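Local structure of glycosyltransferase (Streptomyces viridochromogenes, 2IUY) at residues A[35-38]-A[39-42]; A[72-75]-A[76-80]. The protein probably transfers a sugar from an activated nucleotide donor in the biosynthesis of the antibiotic avilamycin A, as a retaining family GT4 enzyme. All coordinates share one frame; numbering follows the deposited sequence.

Interaction 1 (A[35-38]-A[39-42])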
loop_
_atom_site.group_PDB
_atom_site.type_symbol
_atom_site.label_atom_id
_atom_site.label_comp_id
_atom_site.label_asym_id
_atom_site.label_seq_id
_atom_site.Cartn_x
_atom_site.Cartn_y
_atom_site.Cartn_z
ATOM N N VAL A 35 4.433 2.243 -1.660
ATOM C CA VAL A 35 4.007 3.511 -1.013
ATOM C C VAL A 35 5.126 4.536 -1.093
ATOM O O VAL A 35 4.899 5.680 -1.461
ATOM C CB VAL A 35 3.547 3.313 0.446
ATOM C CG1 VAL A 35 3.188 4.675 1.106
ATOM C CG2 VAL A 35 2.339 2.337 0.498
ATOM N N VAL A 36 6.326 4.130 -0.723
ATOM C CA VAL A 36 7.487 5.033 -0.637
ATOM C C VAL A 36 7.862 5.580 -2.024
ATOM O O VAL A 36 8.198 6.732 -2.153
ATOM C CB VAL A 36 8.693 4.300 0.038
ATOM C CG1 VAL A 36 9.915 5.200 0.113
ATOM C CG2 VAL A 36 8.307 3.840 1.464
ATOM N N ALA A 37 7.797 4.718 -3.061
ATOM C CA ALA A 37 8.027 5.104 -4.443
ATOM C C ALA A 37 7.051 6.216 -4.901
ATOM O O ALA A 37 7.476 7.209 -5.478
ATOM C CB ALA A 37 7.935 3.857 -5.365
ATOM N N ASN A 38 5.768 6.035 -4.617
ATOM C CA ASN A 38 4.729 6.930 -5.034
ATOM C C ASN A 38 4.803 8.255 -4.249
ATOM O O ASN A 38 4.638 9.363 -4.832
ATOM C CB ASN A 38 3.322 6.276 -4.838
ATOM C CG ASN A 38 3.002 5.249 -5.916
ATOM O OD1 ASN A 38 2.991 5.560 -7.122
ATOM N ND2 ASN A 38 2.676 4.034 -5.486
ATOM N N LEU A 39 5.050 8.123 -2.951
ATOM C CA LEU A 39 5.340 9.274 -2.069
ATOM C C LEU A 39 6.531 10.099 -2.569
ATOM O O LEU A 39 6.458 11.326 -2.694
ATOM C CB LEU A 39 5.546 8.842 -0.590
ATOM C CG LEU A 39 5.852 10.041 0.349
ATOM C CD1 LEU A 39 4.798 11.179 0.202
ATOM C CD2 LEU A 39 6.029 9.689 1.798
HETATM N N MSE A 40 7.619 9.400 -2.825
HETATM C CA MSE A 40 8.860 9.993 -3.275
HETATM C C MSE A 40 8.681 10.804 -4.576
HETATM O O MSE A 40 9.283 11.853 -4.744
HETATM C CB MSE A 40 9.841 8.844 -3.483
HETATM C CG MSE A 40 11.086 9.179 -4.234
HETATM SE SE MSE A 40 12.105 7.511 -4.409
HETATM C CE MSE A 40 11.195 6.758 -6.001
ATOM N N ASP A 41 7.892 10.266 -5.512
ATOM C CA ASP A 41 7.621 10.916 -6.803
ATOM C C ASP A 41 6.910 12.234 -6.537
ATOM O O ASP A 41 7.230 13.251 -7.140
ATOM C CB ASP A 41 6.691 10.056 -7.659
ATOM C CG ASP A 41 7.370 8.839 -8.240
ATOM O OD1 ASP A 41 8.589 8.634 -8.006
ATOM O OD2 ASP A 41 6.649 8.076 -8.927
ATOM N N GLY A 42 5.927 12.211 -5.642
ATOM C CA GLY A 42 5.213 13.466 -5.230
ATOM C C GLY A 42 6.155 14.553 -4.698
ATOM O O GLY A 42 6.103 15.705 -5.167
#

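Interaction 2 (A[72-75]-A[76-80])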
loop_
_atom_site.group_PDB
_atom_site.type_symbol
_atom_site.label_atom_id
_atom_site.label_comp_id
_atom_site.label_asym_id
_atom_site.label_seq_id
_atom_site.Cartn_x
_atom_site.Cartn_y
_atom_site.Cartn_z
ATOM N N GLU A 72 20.982 -1.909 6.296
ATOM C CA GLU A 72 20.528 -2.354 7.608
ATOM C C GLU A 72 20.273 -1.218 8.585
ATOM O O GLU A 72 20.779 -0.145 8.392
ATOM C CB GLU A 72 21.356 -3.473 8.214
ATOM C CG GLU A 72 22.790 -3.402 7.962
ATOM C CD GLU A 72 23.336 -4.795 8.043
ATOM O OE1 GLU A 72 22.864 -5.654 7.252
ATOM O OE2 GLU A 72 24.213 -5.038 8.911
ATOM N N PRO A 73 19.436 -1.479 9.609
ATOM C CA PRO A 73 19.047 -0.502 10.620
ATOM C C PRO A 73 20.233 0.291 11.176
ATOM O O PRO A 73 20.134 1.501 11.250
ATOM C CB PRO A 73 18.367 -1.355 11.685
ATOM C CG PRO A 73 17.745 -2.493 10.843
ATOM C CD PRO A 73 18.762 -2.784 9.807
ATOM N N GLU A 74 21.334 -0.371 11.515
ATOM C CA GLU A 74 22.484 0.285 12.152
ATOM C C GLU A 74 23.159 1.287 11.236
ATOM O O GLU A 74 23.583 2.345 11.678
ATOM C CB GLU A 74 23.516 -0.768 12.648
ATOM C CG GLU A 74 23.199 -2.233 12.192
ATOM C CD GLU A 74 24.413 -3.029 11.684
ATOM O OE1 GLU A 74 24.385 -4.271 11.852
ATOM O OE2 GLU A 74 25.378 -2.430 11.117
ATOM N N GLU A 75 23.263 0.934 9.958
ATOM C CA GLU A 75 23.809 1.816 8.914
ATOM C C GLU A 75 22.898 3.009 8.665
ATOM O O GLU A 75 23.385 4.104 8.395
ATOM C CB GLU A 75 23.947 1.055 7.580
ATOM C CG GLU A 75 25.169 0.178 7.487
ATOM C CD GLU A 75 25.017 -1.012 6.537
ATOM O OE1 GLU A 75 25.560 -2.074 6.934
ATOM O OE2 GLU A 75 24.381 -0.920 5.435
ATOM N N ILE A 76 21.584 2.768 8.698
ATOM C CA ILE A 76 20.614 3.821 8.544
ATOM C C ILE A 76 20.721 4.778 9.758
ATOM O O ILE A 76 20.748 5.979 9.569
ATOM C CB ILE A 76 19.141 3.301 8.382
ATOM C CG1 ILE A 76 18.963 2.425 7.130
ATOM C CG2 ILE A 76 18.148 4.489 8.351
ATOM C CD1 ILE A 76 17.604 1.617 7.157
ATOM N N GLU A 77 20.819 4.249 10.975
ATOM C CA GLU A 77 20.986 5.122 12.177
ATOM C C GLU A 77 22.258 5.925 12.150
ATOM O O GLU A 77 22.255 7.103 12.511
ATOM C CB GLU A 77 20.967 4.355 13.509
ATOM C CG GLU A 77 19.921 3.308 13.590
ATOM C CD GLU A 77 19.820 2.696 14.959
ATOM O OE1 GLU A 77 18.663 2.292 15.293
ATOM O OE2 GLU A 77 20.881 2.616 15.671
ATOM N N ARG A 78 23.340 5.288 11.715
ATOM C CA ARG A 78 24.630 5.944 11.654
ATOM C C ARG A 78 24.569 7.122 10.721
ATOM O O ARG A 78 25.065 8.193 11.076
ATOM C CB ARG A 78 25.698 4.942 11.233
ATOM C CG ARG A 78 27.145 5.434 11.234
ATOM C CD ARG A 78 28.085 4.242 11.176
ATOM N NE ARG A 78 27.860 3.365 12.339
ATOM C CZ ARG A 78 27.547 2.064 12.283
ATOM N NH1 ARG A 78 27.445 1.428 11.103
ATOM N NH2 ARG A 78 27.352 1.393 13.421
ATOM N N TRP A 79 23.939 6.930 9.552
ATOM C CA TRP A 79 23.780 7.948 8.505
ATOM C C TRP A 79 22.917 9.135 8.949
ATOM O O TRP A 79 23.271 10.291 8.713
ATOM C CB TRP A 79 23.195 7.337 7.206
ATOM C CG TRP A 79 23.260 8.316 6.036
ATOM C CD1 TRP A 79 24.318 8.503 5.148
ATOM C CD2 TRP A 79 22.242 9.270 5.639
ATOM N NE1 TRP A 79 24.002 9.500 4.248
ATOM C CE2 TRP A 79 22.743 9.982 4.526
ATOM C CE3 TRP A 79 20.954 9.581 6.116
ATOM C CZ2 TRP A 79 22.008 10.998 3.890
ATOM C CZ3 TRP A 79 20.226 10.594 5.473
ATOM C CH2 TRP A 79 20.769 11.293 4.382
ATOM N N LEU A 80 21.773 8.821 9.560
ATOM C CA LEU A 80 20.833 9.823 10.101
ATOM C C LEU A 80 21.428 10.729 11.196
ATOM O O LEU A 80 21.063 11.907 11.306
ATOM C CB LEU A 80 19.549 9.124 10.621
ATOM C CG LEU A 80 18.630 8.493 9.563
ATOM C CD1 LEU A 80 17.460 7.760 10.257
ATOM C CD2 LEU A 80 18.129 9.529 8.562
#

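Interaction 1 (A[35-38]-A[39-42])
The carboxylate of Asp41 turns one face to Ala37 O, which stands over that face 3.2 Å from Asp41 CG. The same oxygen is 3.1 Å from Asp41 OD1, but both atoms are acceptors and no bond forms there. Asp41 CG lies beside its own backbone N (chi1 -74°), which swings the carboxylate back over the preceding turn. The other flat group is the Asn38 amide. It does not meet residues 39-42 and is held from outside: Asp148 N donates to OD1, and Tyr152 OH is a weak partner of ND2. Asn38 CB comes near only the backbone N of the following residue, Leu39.

This is the middle of helix 31-45. The helix is the crossover of the beta-alpha-beta unit between strands 5-9 and 49-53, in the N-terminal Rossmann-like domain of the GT-B fold. All eight residues are buried. Asp41 OD2 forms a salt bridge with Arg151. That positive charge probably offsets the nearby carboxylate of Asp148.

Four successive i to i+4 backbone hydrogen bonds run through these two turns. Leu39 N to Val35 O is 2.9 Å and nearly straight, with an angle of 167° at the hydrogen. Gly42 N to Asn38 O is longer, at 3.2 Å. The apolar side faces the sheet: Val36, Leu39 and Met40 all touch Leu8 of strand 5-9. Another side, with Val35 and Asn38, comes near Thr256 and Glu260, which bind UDP in another structure of this protein. It therefore probably borders the nucleotide pocket.

Met40 is a selenomethionine. Its chain leaves anti to the backbone N and then bends at chi3 (83°). The bend brings CE back alongside the previous turn, 3.9 Å from Ala37 CA and 4.4 Å from Ala37 CB.

Interaction 2 (A[72-75]-A[76-80])
Four i to i+4 backbone bonds, from Ile76 N to Glu72 O (3.0 Å) through Trp79 N to Glu75 O (3.1 Å), form the first turns of helix 73-82, with Glu72 at the N-cap position. Pro73 follows the cap, where its missing N-H costs no helical bond.

Arg78 bends at chi3 (-59°) and folds back, so that Glu74 O lies 3.9 Å above the plane of its guanidinium, over the centre. The carboxylate of Glu74 stays beyond a salt bridge, with OE2 4.4 Å from Arg78 NH1. Glu77 CG packs alongside Pro73 O at 3.0 Å. Ile76 lays CG1 beside Glu72 O, 3.4 Å away, and this branch leads inward. Glu72 OE2 and Glu74 OE1 are close acceptors, and Glu72 OE1 forms a salt bridge with Arg14. The positive charge of Arg14 may ease the crowding of the two acids.

The helix links strand 65-67 to strand 87-90 and lies on the N-terminal sheet, away from the annotated sites. Its outer side is exposed. Ile76, Trp79 and Leu80 rest on Leu53 of strand 49-53, and Ile76 also touches Val9 of strand 5-9.

How the interactions relate
From the N terminus, strand 5-9 leads to helix 31-45, which holds interaction 1. Strands 49-53 and 65-67 follow, and then helix 73-82 with interaction 2. Each contact is local and closes only helical turns. The two lie in series, so neither nests in nor crosses the other. Their centres are 21 Å apart, and their nearest atoms are about 11 Å apart. The two helices share the N-terminal parallel sheet and pack on strands 5-9 and 49-53 from opposite faces: Leu8 and Leu52 meet interaction 1, while Ala7, Val9 and Leu53 meet interaction 2. The first probably borders the UDP site; the second is peripheral.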